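Local coordinates for putative metal-dependent hydrolase (Bacillus subtilis, PDB 6KNS), which binds two zinc ions and calcium through a metallo-beta-lactamase fold and is probably a metal-dependent hydrolase, perhaps of the tRNA-processing RNase Z type, at residues A[22-27]-A[42-48]; A[60-66]-A[94-99]; A[159-164]-A[193-197]; A[182-188]-A[221-227]. All blocks are in the same frame, centred on the assembly; numbering follows the deposited sequence.

Interaction 1 (A[22-27]-A[42-48]); sequences NEATSG and GSAVLSK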
loop_
_atom_site.group_PDB
_atom_site.type_symbol
_atom_site.label_atom_id
_atom_site.label_comp_id
_atom_site.label_asym_id
_atom_site.label_seq_id
_atom_site.Cartn_x
_atom_site.Cartn_y
_atom_site.Cartn_z
ATOM N N ASN A 22 11.298 0.576 -3.193
ATOM C CA ASN A 22 11.300 -0.880 -3.032
ATOM C C ASN A 22 11.278 -1.343 -1.566
ATOM O O ASN A 22 11.542 -2.518 -1.268
ATOM C CB ASN A 22 12.454 -1.506 -3.801
ATOM C CG ASN A 22 12.351 -1.241 -5.310
ATOM O OD1 ASN A 22 11.344 -1.565 -5.949
ATOM N ND2 ASN A 22 13.373 -0.626 -5.866
ATOM N N GLU A 23 10.916 -0.425 -0.673
ATOM C CA GLU A 23 10.761 -0.764 0.735
ATOM C C GLU A 23 9.316 -0.595 1.181
ATOM O O GLU A 23 8.396 -0.523 0.340
ATOM C CB GLU A 23 11.688 0.073 1.600
ATOM C CG GLU A 23 13.166 -0.052 1.183
ATOM C CD GLU A 23 13.734 -1.480 1.308
ATOM O OE1 GLU A 23 13.194 -2.322 2.080
ATOM O OE2 GLU A 23 14.729 -1.751 0.587
ATOM N N ALA A 24 9.120 -0.609 2.500
ATOM C CA ALA A 24 7.787 -0.600 3.096
ATOM C C ALA A 24 7.702 0.279 4.330
ATOM O O ALA A 24 8.735 0.657 4.910
ATOM C CB ALA A 24 7.304 -2.044 3.403
ATOM N N THR A 25 6.478 0.624 4.739
ATOM C CA THR A 25 6.281 1.332 6.023
ATOM C C THR A 25 5.830 0.294 7.067
ATOM O O THR A 25 5.908 -0.910 6.797
ATOM C CB THR A 25 5.354 2.536 5.916
ATOM O OG1 THR A 25 3.992 2.126 5.733
ATOM C CG2 THR A 25 5.757 3.446 4.740
ATOM N N SER A 26 5.438 0.738 8.267
ATOM C CA SER A 26 5.276 -0.153 9.395
ATOM C C SER A 26 4.450 -1.430 9.182
ATOM O O SER A 26 3.295 -1.391 8.809
ATOM C CB SER A 26 4.714 0.595 10.588
ATOM O OG SER A 26 5.591 1.639 10.995
ATOM N N GLY A 27 5.087 -2.550 9.491
ATOM C CA GLY A 27 4.481 -3.875 9.515
ATOM C C GLY A 27 5.442 -4.877 10.147
ATOM O O GLY A 27 6.617 -4.976 9.739
ATOM N N GLY A 42 1.034 -1.208 6.961
ATOM C CA GLY A 42 1.267 0.013 6.209
ATOM C C GLY A 42 1.528 -0.209 4.730
ATOM O O GLY A 42 1.130 -1.241 4.163
ATOM N N SER A 43 2.201 0.764 4.110
ATOM C CA SER A 43 2.398 0.787 2.629
ATOM C C SER A 43 3.354 -0.328 2.163
ATOM O O SER A 43 4.445 -0.478 2.705
ATOM C CB SER A 43 2.946 2.153 2.205
ATOM O OG SER A 43 2.901 2.345 0.802
ATOM N N ALA A 44 2.933 -1.101 1.157
ATOM C CA ALA A 44 3.703 -2.211 0.613
ATOM C C ALA A 44 3.930 -3.360 1.608
ATOM O O ALA A 44 4.704 -4.289 1.318
ATOM C CB ALA A 44 5.070 -1.737 0.000
ATOM N N VAL A 45 3.222 -3.354 2.733
ATOM C CA VAL A 45 3.396 -4.395 3.715
ATOM C C VAL A 45 2.788 -5.703 3.243
ATOM O O VAL A 45 3.412 -6.755 3.401
ATOM C CB VAL A 45 2.880 -3.958 5.087
ATOM C CG1 VAL A 45 2.681 -5.188 6.020
ATOM C CG2 VAL A 45 3.880 -2.938 5.637
ATOM N N LEU A 46 1.611 -5.664 2.623
ATOM C CA LEU A 46 1.041 -6.919 2.119
ATOM C C LEU A 46 1.908 -7.569 1.080
ATOM O O LEU A 46 2.146 -8.799 1.128
ATOM C CB LEU A 46 -0.334 -6.713 1.498
ATOM C CG LEU A 46 -1.579 -6.774 2.340
ATOM C CD1 LEU A 46 -2.864 -6.948 1.398
ATOM C CD2 LEU A 46 -1.464 -7.899 3.380
ATOM N N SER A 47 2.394 -6.766 0.127
ATOM C CA SER A 47 3.283 -7.278 -0.893
ATOM C C SER A 47 4.481 -8.038 -0.296
ATOM O O SER A 47 4.840 -9.147 -0.741
ATOM C CB SER A 47 3.783 -6.144 -1.761
ATOM O OG SER A 47 4.620 -6.600 -2.815
ATOM N N LYS A 48 5.104 -7.445 0.697
ATOM C CA LYS A 48 6.272 -8.050 1.329
ATOM C C LYS A 48 5.873 -9.206 2.250
ATOM O O LYS A 48 6.540 -10.239 2.255
ATOM C CB LYS A 48 7.088 -6.991 2.069
ATOM C CG LYS A 48 7.695 -5.992 1.081
ATOM C CD LYS A 48 8.992 -5.410 1.557
ATOM C CE LYS A 48 9.526 -4.345 0.580
ATOM N NZ LYS A 48 10.235 -4.900 -0.583
#
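Lys48 lays its aliphatic chain along the 22-27 loop, CD beside the methyl of Ala24 and CE near Glu23 CA. A bend at the last torsion (chi4 -81°) brings NZ to the carbonyl of Asn22, with 2.8 Å between Lys48 NZ and Asn22 O; the donor stands above the carbonyl plane, not on a lone pair. The carboxylate of Glu23 may add a weak electrostatic attraction, though it forms no salt bridge. The methyl of Ala24 faces that of Ala44 and CG2 of Val45, while Val45 CG2 also lies 3.1 Å from Thr25 O. Thr25 N reaches Ser43 O at 3.1 Å, and Ser26 O receives Gly42 N at 2.9 Å. With chi1 at 72°, Thr25 OG1 lies between its own backbone N and carbonyl carbon, where it accepts Ser43 N at 2.8 Å and also pairs with Asp69 O. Gly42, without a side chain, lets Thr25 OG1 and Ser26 O approach its backbone closely. Ser43 OG bonds Asp73 of the second subunit. A type II turn from Gly42 to Val45 delivers the chain to the helix N-cap, Ala44; with Ser26 near the zinc ligands His70 and His217, the arrangement borders the dinuclear site of the metallo-beta-lactamase fold.

Interaction 2 (A[60-66]-A[94-99]); sequences AVILSHY and LPIYGH. With ZN (zinc ion), chain H.
Backbone hydrogen bonds link Val61 and Leu63 with Pro95 and Tyr97, setting Val61 beside Ile96 and Ile62 beside Tyr97 as parallel bridges. Val61 N donates to Pro95 O at 3.1 Å, Tyr97 N to Val61 O at 2.9 Å, and Leu63 N to Tyr97 O at 3.0 Å. Weaker CA-H...O contacts run between them.

Apolar contacts divide between the two faces. Val61 and Ile96 run alongside each other in the same direction, and Val61 CG2 meets Leu94 CD2 on that face, which helix 74-86 covers. On the other face CG1 of Ile62, anti to its backbone N (chi1 -179°), rests on Tyr97 CB, and the methyl of Ala60 meets the edge of the Tyr97 ring.

Beyond the strands Tyr66 and His99 pass in opposite senses, Tyr66 CE2 over one face of the imidazole and 3.4 Å from His99 NE2, the planes at 59°. Tyr66 OH donates in the carbonyl plane to His99 O at 2.7 Å, and two waters bridge the same segments.

Ser64 OG accepts His65 ND1, fixing the ring, and His65 NE2 binds zinc at 2.3 Å. Sheet bonds, the Tyr66-His99 pair and the waters thus hold the segment that carries this ligand.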
loop_
_atom_site.group_PDB
_atom_site.type_symbol
_atom_site.label_atom_id
_atom_site.label_comp_id
_atom_site.label_asym_id
_atom_site.label_seq_id
_atom_site.Cartn_x
_atom_site.Cartn_y
_atom_site.Cartn_z
ATOM N N ALA A 60 -4.347 -13.065 12.703
ATOM C CA ALA A 60 -4.883 -11.822 13.242
ATOM C C ALA A 60 -3.992 -10.673 12.873
ATOM O O ALA A 60 -2.836 -10.868 12.545
ATOM C CB ALA A 60 -5.041 -11.922 14.780
ATOM N N VAL A 61 -4.574 -9.487 12.885
ATOM C CA VAL A 61 -3.878 -8.243 12.684
ATOM C C VAL A 61 -4.186 -7.368 13.900
ATOM O O VAL A 61 -5.276 -7.438 14.445
ATOM C CB VAL A 61 -4.367 -7.536 11.425
ATOM C CG1 VAL A 61 -3.674 -6.169 11.249
ATOM C CG2 VAL A 61 -4.152 -8.425 10.184
ATOM N N ILE A 62 -3.221 -6.549 14.312
ATOM C CA ILE A 62 -3.458 -5.511 15.325
ATOM C C ILE A 62 -2.777 -4.228 14.876
ATOM O O ILE A 62 -1.649 -4.276 14.342
ATOM C CB ILE A 62 -2.988 -5.935 16.750
ATOM C CG1 ILE A 62 -3.283 -4.838 17.772
ATOM C CG2 ILE A 62 -1.491 -6.197 16.800
ATOM C CD1 ILE A 62 -3.286 -5.395 19.219
ATOM N N LEU A 63 -3.485 -3.122 15.076
ATOM C CA LEU A 63 -3.129 -1.804 14.603
ATOM C C LEU A 63 -2.870 -0.831 15.760
ATOM O O LEU A 63 -3.709 -0.659 16.622
ATOM C CB LEU A 63 -4.286 -1.252 13.780
ATOM C CG LEU A 63 -4.649 -2.104 12.570
ATOM C CD1 LEU A 63 -5.833 -1.433 11.844
ATOM C CD2 LEU A 63 -3.427 -2.302 11.603
ATOM N N SER A 64 -1.673 -0.234 15.796
ATOM C CA SER A 64 -1.313 0.678 16.884
ATOM C C SER A 64 -2.116 1.991 16.775
ATOM O O SER A 64 -2.490 2.575 17.795
ATOM C CB SER A 64 0.169 1.032 16.834
ATOM O OG SER A 64 0.498 1.576 15.555
ATOM N N HIS A 65 -2.340 2.444 15.547
ATOM C CA HIS A 65 -3.054 3.674 15.286
ATOM C C HIS A 65 -3.405 3.791 13.810
ATOM O O HIS A 65 -2.997 2.935 13.006
ATOM C CB HIS A 65 -2.277 4.894 15.776
ATOM C CG HIS A 65 -1.021 5.235 15.014
ATOM N ND1 HIS A 65 0.072 4.395 14.940
ATOM C CD2 HIS A 65 -0.650 6.393 14.405
ATOM C CE1 HIS A 65 1.045 5.020 14.290
ATOM N NE2 HIS A 65 0.632 6.230 13.952
ATOM N N TYR A 66 -4.161 4.821 13.449
ATOM C CA TYR A 66 -4.743 4.877 12.127
ATOM C C TYR A 66 -4.116 5.872 11.151
ATOM O O TYR A 66 -4.724 6.229 10.144
ATOM C CB TYR A 66 -6.238 5.154 12.265
ATOM C CG TYR A 66 -7.002 4.082 13.074
ATOM C CD1 TYR A 66 -7.253 2.843 12.521
ATOM C CD2 TYR A 66 -7.477 4.326 14.333
ATOM C CE1 TYR A 66 -7.948 1.875 13.191
ATOM C CE2 TYR A 66 -8.211 3.330 15.044
ATOM C CZ TYR A 66 -8.414 2.106 14.461
ATOM O OH TYR A 66 -9.126 1.088 15.051
ATOM N N LEU A 94 -10.933 -13.017 9.402
ATOM C CA LEU A 94 -9.675 -12.592 9.999
ATOM C C LEU A 94 -10.029 -11.468 10.976
ATOM O O LEU A 94 -10.608 -10.475 10.552
ATOM C CB LEU A 94 -8.751 -12.069 8.929
ATOM C CG LEU A 94 -7.492 -11.369 9.407
ATOM C CD1 LEU A 94 -6.548 -12.403 10.094
ATOM C CD2 LEU A 94 -6.828 -10.642 8.227
ATOM N N PRO A 95 -9.685 -11.626 12.272
ATOM C CA PRO A 95 -9.914 -10.530 13.217
ATOM C C PRO A 95 -8.850 -9.426 13.014
ATOM O O PRO A 95 -7.657 -9.730 12.861
ATOM C CB PRO A 95 -9.822 -11.187 14.612
ATOM C CG PRO A 95 -9.041 -12.529 14.392
ATOM C CD PRO A 95 -9.313 -12.902 12.921
ATOM N N ILE A 96 -9.305 -8.176 12.975
ATOM C CA ILE A 96 -8.424 -7.022 12.968
ATOM C C ILE A 96 -8.730 -6.197 14.219
ATOM O O ILE A 96 -9.808 -5.619 14.328
ATOM C CB ILE A 96 -8.594 -6.151 11.721
ATOM C CG1 ILE A 96 -8.422 -6.976 10.446
ATOM C CG2 ILE A 96 -7.539 -5.000 11.720
ATOM C CD1 ILE A 96 -8.669 -6.193 9.172
ATOM N N TYR A 97 -7.788 -6.219 15.164
ATOM C CA TYR A 97 -7.849 -5.489 16.436
ATOM C C TYR A 97 -7.367 -4.042 16.255
ATOM O O TYR A 97 -6.328 -3.798 15.649
ATOM C CB TYR A 97 -6.949 -6.174 17.496
ATOM C CG TYR A 97 -7.453 -7.540 17.891
ATOM C CD1 TYR A 97 -8.424 -7.662 18.860
ATOM C CD2 TYR A 97 -7.032 -8.690 17.234
ATOM C CE1 TYR A 97 -8.944 -8.899 19.221
ATOM C CE2 TYR A 97 -7.560 -9.971 17.587
ATOM C CZ TYR A 97 -8.517 -10.033 18.569
ATOM O OH TYR A 97 -9.073 -11.190 18.961
ATOM N N GLY A 98 -8.104 -3.097 16.820
ATOM C CA GLY A 98 -7.720 -1.681 16.768
ATOM C C GLY A 98 -8.391 -0.924 17.884
ATOM O O GLY A 98 -9.284 -1.442 18.520
ATOM N N HIS A 99 -7.976 0.312 18.149
ATOM C CA HIS A 99 -8.626 1.055 19.237
ATOM C C HIS A 99 -9.874 1.677 18.663
ATOM O O HIS A 99 -9.977 1.821 17.459
ATOM C CB HIS A 99 -7.682 2.108 19.849
ATOM C CG HIS A 99 -7.440 3.296 18.984
ATOM N ND1 HIS A 99 -8.338 4.330 18.902
ATOM C CD2 HIS A 99 -6.374 3.652 18.220
ATOM C CE1 HIS A 99 -7.855 5.256 18.087
ATOM N NE2 HIS A 99 -6.662 4.872 17.667
HETATM ZN ZN ZN H . 1.879 8.018 13.349
HETATM O O HOH W 1 -5.984 1.195 16.234
HETATM O O HOH W 2 -5.262 6.628 15.518
#

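Interaction 3 (A[159-164]-A[193-197]); sequences TADSSY and AGHMN. With ZN (zinc ion), chain H; ZN (zinc ion), chain G.
The imidazole of His195 turns its edge to the carboxylate of Asp161, so that His195 CE1 lies 3.5 Å from Asp161 OD2, which is in the ring plane. Its ND1 is held by Glu181, which orients the ring. Asp161 OD2 lies 2.4 Å from the zinc held by His65, His67 and His140 and 2.2 Å from the zinc held by Asp69, His70 and His217.

Met196 is turned against the other segment in another way. Its first torsion (chi1 -82°) sets Met196 CG 3.3 Å from Ser162 O and 3.5 Å from Tyr164 N, while SD comes to the edge of the Tyr164 ring, near its plane. Tyr164 itself leads away, its hydroxyl bonded to Asp166.

Between these side chains the backbones cross closely without a direct hydrogen bond. Ser163 CA approaches His195 O at 3.3 Å in a CA-H...O contact, and a water accepts from Tyr164 N and donates to His195 O. Ser162 OG bonds Ser163 O, tying the two residues together.

The contact rests on van der Waals and CA-H...O contacts and one water, next to the zinc ligand Asp161. Gly194 O accepts His140 ND1 as a second-shell partner, and this would probably steady and polarise His140.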
loop_
_atom_site.group_PDB
_atom_site.type_symbol
_atom_site.label_atom_id
_atom_site.label_comp_id
_atom_site.label_asym_id
_atom_site.label_seq_id
_atom_site.Cartn_x
_atom_site.Cartn_y
_atom_site.Cartn_z
ATOM N N THR A 159 7.024 0.268 20.534
ATOM C CA THR A 159 6.609 1.601 20.952
ATOM C C THR A 159 5.504 2.185 20.071
ATOM O O THR A 159 4.928 3.214 20.416
ATOM C CB THR A 159 7.778 2.630 20.888
ATOM O OG1 THR A 159 8.197 2.783 19.518
ATOM C CG2 THR A 159 8.960 2.204 21.741
ATOM N N ALA A 160 5.219 1.580 18.917
ATOM C CA ALA A 160 4.459 2.271 17.905
ATOM C C ALA A 160 5.108 3.658 17.732
ATOM O O ALA A 160 6.346 3.790 17.823
ATOM C CB ALA A 160 2.975 2.358 18.271
ATOM N N ASP A 161 4.299 4.679 17.482
ATOM C CA ASP A 161 4.801 6.031 17.298
ATOM C C ASP A 161 4.607 6.830 18.547
ATOM O O ASP A 161 3.506 6.856 19.093
ATOM C CB ASP A 161 4.010 6.745 16.229
ATOM C CG ASP A 161 4.285 6.217 14.835
ATOM O OD1 ASP A 161 4.879 5.126 14.631
ATOM O OD2 ASP A 161 3.910 6.964 13.948
ATOM N N SER A 162 5.638 7.548 18.968
ATOM C CA SER A 162 5.516 8.415 20.148
ATOM C C SER A 162 6.682 9.382 20.245
ATOM O O SER A 162 7.787 9.076 19.792
ATOM C CB SER A 162 5.509 7.548 21.401
ATOM O OG SER A 162 5.173 8.289 22.563
ATOM N N SER A 163 6.448 10.544 20.832
ATOM C CA SER A 163 7.548 11.316 21.415
ATOM C C SER A 163 7.824 10.740 22.809
ATOM O O SER A 163 7.066 9.899 23.329
ATOM C CB SER A 163 7.215 12.819 21.517
ATOM O OG SER A 163 6.095 13.056 22.356
ATOM N N TYR A 164 8.908 11.195 23.413
ATOM C CA TYR A 164 9.455 10.524 24.592
ATOM C C TYR A 164 8.505 10.655 25.800
ATOM O O TYR A 164 7.894 11.702 25.978
ATOM C CB TYR A 164 10.875 11.065 24.948
ATOM C CG TYR A 164 11.333 10.488 26.276
ATOM C CD1 TYR A 164 11.870 9.203 26.352
ATOM C CD2 TYR A 164 11.112 11.169 27.447
ATOM C CE1 TYR A 164 12.224 8.650 27.567
ATOM C CE2 TYR A 164 11.452 10.624 28.668
ATOM C CZ TYR A 164 11.995 9.362 28.722
ATOM O OH TYR A 164 12.329 8.846 29.945
ATOM N N ALA A 193 6.507 16.608 16.186
ATOM C CA ALA A 193 5.941 15.596 15.283
ATOM C C ALA A 193 5.426 14.343 15.981
ATOM O O ALA A 193 4.939 13.427 15.316
ATOM C CB ALA A 193 6.990 15.195 14.201
ATOM N N GLY A 194 5.560 14.249 17.296
ATOM C CA GLY A 194 5.163 13.027 17.996
ATOM C C GLY A 194 6.066 11.825 17.739
ATOM O O GLY A 194 5.601 10.674 17.665
ATOM N N HIS A 195 7.356 12.106 17.608
ATOM C CA HIS A 195 8.369 11.070 17.366
ATOM C C HIS A 195 9.555 11.171 18.320
ATOM O O HIS A 195 9.722 12.145 19.047
ATOM C CB HIS A 195 8.874 11.124 15.923
ATOM C CG HIS A 195 7.841 10.782 14.903
ATOM N ND1 HIS A 195 7.143 9.586 14.906
ATOM C CD2 HIS A 195 7.399 11.475 13.824
ATOM C CE1 HIS A 195 6.321 9.562 13.871
ATOM N NE2 HIS A 195 6.432 10.708 13.220
ATOM N N MET A 196 10.385 10.141 18.305
ATOM C CA MET A 196 11.597 10.101 19.129
ATOM C C MET A 196 12.880 10.118 18.302
ATOM O O MET A 196 12.862 9.832 17.109
ATOM C CB MET A 196 11.569 8.842 19.998
ATOM C CG MET A 196 10.710 9.029 21.266
ATOM S SD MET A 196 10.834 7.646 22.409
ATOM C CE MET A 196 9.955 6.370 21.487
ATOM N N ASN A 197 13.991 10.456 18.960
ATOM C CA ASN A 197 15.300 10.303 18.361
ATOM C C ASN A 197 16.086 9.121 18.971
ATOM O O ASN A 197 15.627 8.403 19.868
ATOM C CB ASN A 197 16.112 11.621 18.411
ATOM C CG ASN A 197 16.523 12.046 19.839
ATOM O OD1 ASN A 197 16.576 11.245 20.786
ATOM N ND2 ASN A 197 16.837 13.316 19.977
HETATM ZN ZN ZN H . 1.879 8.018 13.349
HETATM ZN ZN ZN G . 3.981 6.208 11.826
HETATM O O HOH W 3 10.714 12.919 21.544
#

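Interaction 4 (A[182-188]-A[221-227]); sequences CNFYADQ and FGVHDNL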
loop_
_atom_site.group_PDB
_atom_site.type_symbol
_atom_site.label_atom_id
_atom_site.label_comp_id
_atom_site.label_asym_id
_atom_site.label_seq_id
_atom_site.Cartn_x
_atom_site.Cartn_y
_atom_site.Cartn_z
ATOM N N CYS A 182 12.277 5.539 15.736
ATOM C CA CYS A 182 13.430 6.386 15.799
ATOM C C CYS A 182 13.469 7.253 14.565
ATOM O O CYS A 182 14.361 7.138 13.759
ATOM C CB CYS A 182 14.660 5.488 15.895
ATOM S SG CYS A 182 16.194 6.332 16.222
ATOM N N ASN A 183 12.498 8.131 14.419
ATOM C CA ASN A 183 12.333 8.887 13.190
ATOM C C ASN A 183 13.316 10.064 13.078
ATOM O O ASN A 183 13.423 10.637 12.014
ATOM C CB ASN A 183 10.887 9.405 13.089
ATOM C CG ASN A 183 10.375 9.449 11.637
ATOM O OD1 ASN A 183 11.102 9.817 10.704
ATOM N ND2 ASN A 183 9.161 9.047 11.447
ATOM N N PHE A 184 14.001 10.423 14.176
ATOM C CA PHE A 184 14.912 11.580 14.224
ATOM C C PHE A 184 16.300 11.254 14.765
ATOM O O PHE A 184 16.444 10.314 15.539
ATOM C CB PHE A 184 14.288 12.702 15.073
ATOM C CG PHE A 184 13.139 13.391 14.398
ATOM C CD1 PHE A 184 13.327 14.551 13.710
ATOM C CD2 PHE A 184 11.871 12.859 14.446
ATOM C CE1 PHE A 184 12.243 15.191 13.064
ATOM C CE2 PHE A 184 10.795 13.469 13.802
ATOM C CZ PHE A 184 10.976 14.634 13.126
ATOM N N TYR A 185 17.311 12.040 14.350
ATOM C CA TYR A 185 18.707 11.867 14.766
ATOM C C TYR A 185 18.936 12.568 16.103
ATOM O O TYR A 185 18.104 13.353 16.551
ATOM C CB TYR A 185 19.675 12.402 13.681
ATOM C CG TYR A 185 19.634 11.547 12.412
ATOM C CD1 TYR A 185 18.710 11.791 11.392
ATOM C CD2 TYR A 185 20.459 10.430 12.279
ATOM C CE1 TYR A 185 18.665 10.981 10.241
ATOM C CE2 TYR A 185 20.423 9.614 11.150
ATOM C CZ TYR A 185 19.504 9.884 10.142
ATOM O OH TYR A 185 19.482 9.093 9.034
ATOM N N ALA A 186 20.082 12.295 16.717
ATOM C CA ALA A 186 20.388 12.709 18.093
ATOM C C ALA A 186 20.338 14.203 18.273
ATOM O O ALA A 186 19.977 14.677 19.340
ATOM C CB ALA A 186 21.787 12.176 18.528
ATOM N N ASP A 187 20.692 14.953 17.231
ATOM C CA ASP A 187 20.695 16.424 17.333
ATOM C C ASP A 187 19.325 17.041 17.190
ATOM O O ASP A 187 19.210 18.233 17.362
ATOM C CB ASP A 187 21.625 17.074 16.282
ATOM C CG ASP A 187 21.176 16.813 14.843
ATOM O OD1 ASP A 187 21.238 15.633 14.410
ATOM O OD2 ASP A 187 20.769 17.787 14.138
ATOM N N GLN A 188 18.305 16.259 16.840
ATOM C CA GLN A 188 17.012 16.796 16.459
ATOM C C GLN A 188 15.972 16.487 17.536
ATOM O O GLN A 188 16.073 15.460 18.230
ATOM C CB GLN A 188 16.504 16.151 15.160
ATOM C CG GLN A 188 17.307 16.375 13.876
ATOM C CD GLN A 188 16.696 15.587 12.736
ATOM O OE1 GLN A 188 16.734 14.344 12.728
ATOM N NE2 GLN A 188 16.068 16.296 11.790
ATOM N N PHE A 221 16.406 10.651 5.210
ATOM C CA PHE A 221 17.634 11.430 4.977
ATOM C C PHE A 221 18.665 10.978 6.005
ATOM O O PHE A 221 18.322 10.329 6.991
ATOM C CB PHE A 221 17.375 12.940 5.126
ATOM C CG PHE A 221 17.018 13.342 6.512
ATOM C CD1 PHE A 221 15.727 13.153 6.987
ATOM C CD2 PHE A 221 17.983 13.861 7.375
ATOM C CE1 PHE A 221 15.382 13.504 8.329
ATOM C CE2 PHE A 221 17.660 14.210 8.690
ATOM C CZ PHE A 221 16.362 14.027 9.173
ATOM N N GLY A 222 19.911 11.322 5.781
ATOM C CA GLY A 222 20.972 11.009 6.752
ATOM C C GLY A 222 21.575 9.623 6.598
ATOM O O GLY A 222 21.242 8.875 5.667
ATOM N N VAL A 223 22.494 9.309 7.506
ATOM C CA VAL A 223 23.176 8.036 7.533
ATOM C C VAL A 223 22.538 7.215 8.626
ATOM O O VAL A 223 22.795 7.454 9.811
ATOM C CB VAL A 223 24.642 8.234 7.830
ATOM C CG1 VAL A 223 25.399 6.863 7.798
ATOM C CG2 VAL A 223 25.191 9.239 6.837
ATOM N N HIS A 224 21.712 6.255 8.228
ATOM C CA HIS A 224 20.934 5.463 9.177
ATOM C C HIS A 224 21.802 4.783 10.234
ATOM O O HIS A 224 21.378 4.653 11.366
ATOM C CB HIS A 224 20.120 4.375 8.453
ATOM C CG HIS A 224 18.860 4.873 7.817
ATOM N ND1 HIS A 224 18.124 4.116 6.927
ATOM C CD2 HIS A 224 18.204 6.053 7.938
ATOM C CE1 HIS A 224 17.066 4.807 6.540
ATOM N NE2 HIS A 224 17.088 5.983 7.141
ATOM N N ASP A 225 22.991 4.327 9.854
ATOM C CA ASP A 225 23.925 3.740 10.825
ATOM C C ASP A 225 24.306 4.697 11.954
ATOM O O ASP A 225 24.656 4.241 13.051
ATOM C CB ASP A 225 25.185 3.212 10.130
ATOM C CG ASP A 225 24.984 1.816 9.508
ATOM O OD1 ASP A 225 23.834 1.328 9.461
ATOM O OD2 ASP A 225 25.988 1.199 9.095
ATOM N N ASN A 226 24.214 6.006 11.712
ATOM C CA ASN A 226 24.437 6.962 12.782
ATOM C C ASN A 226 23.406 6.846 13.873
ATOM O O ASN A 226 23.728 7.162 15.005
ATOM C CB ASN A 226 24.479 8.407 12.298
ATOM C CG ASN A 226 25.769 8.753 11.588
ATOM O OD1 ASN A 226 26.761 8.059 11.716
ATOM N ND2 ASN A 226 25.757 9.839 10.843
ATOM N N LEU A 227 22.180 6.424 13.548
ATOM C CA LEU A 227 21.139 6.243 14.577
ATOM C C LEU A 227 21.561 5.164 15.566
ATOM O O LEU A 227 21.391 5.312 16.749
ATOM C CB LEU A 227 19.785 5.866 13.955
ATOM C CG LEU A 227 19.155 6.890 12.987
ATOM C CD1 LEU A 227 18.002 6.287 12.204
ATOM C CD2 LEU A 227 18.729 8.119 13.779
#
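Leu227 presses CD2 onto one face of the Tyr185 ring, 3.3 Å from Tyr185 CD2, its side chain crossing the tyrosine at about a right angle. That short approach marks tight packing, and the same methyl also touches Cys182 SG at 3.9 Å. Behind the leucine lies Leu215 of strand 212-216.

Outward from this centre, Phe221 meets the tyrosine as an offset edge-to-face pair. Tyr185 turns its edge to the phenylalanine, placing CE1 over one face of that ring and 3.7 Å from Phe221 CE2, with planes at 60° and centroids 5.4 Å apart. Phe221 holds CG between its backbone N and carbonyl carbon (chi1 66°), the rotamer from which its ring doubles back toward Tyr185. The amide of Gln188 comes in at the rim of the phenylalanine, perpendicular to it, with NE2 3.5 Å from Phe221 CZ.

At the polar edge, Tyr185 OH donates to a lone pair of Phe221 O at 2.7 Å, so Phe221 meets the tyrosine with both its ring and its carbonyl. His224 CD2 borders the OH; the imidazole is itself tied through NE2 to Pro219 O. At the backbone end of the tyrosine, Gln188 OE1 accepts Tyr185 N at 2.9 Å, stiffening the type I turn from Tyr185 to Gln188. Phe184 and Phe221 also pack on Phe86 and Leu87 of the second subunit, respectively. A tyrosine reaching across from one segment, with Leu227 on one face and Phe221 at its edge, joins the loop after strand 177-181 to the start of helix 225-231, at the periphery of the metallo-beta-lactamase fold.

How the interactions relate
Interactions 1, 2 and 3 are largely buried, whereas interaction 4 is only partly so and lies farthest from the chain centre. Their chemistry follows place: interaction 2 is regular sheet pairing, interaction 1 mixes backbone bonds with a lysine-to-carbonyl bond, interaction 3 has no direct hydrogen bond across it, using van der Waals contacts and one water beside a zinc ligand, and interaction 4 depends on aromatic rings. Interactions 2 and 3 meet at one zinc ion, where His65 and Asp161 both bind. Interactions 3 and 4 interleave along the chain and touch directly, through Asn197 ND2 to Gln188 O and Met196 O to Phe184 N. Interaction 1, through its serines, and interaction 4 both reach the second subunit.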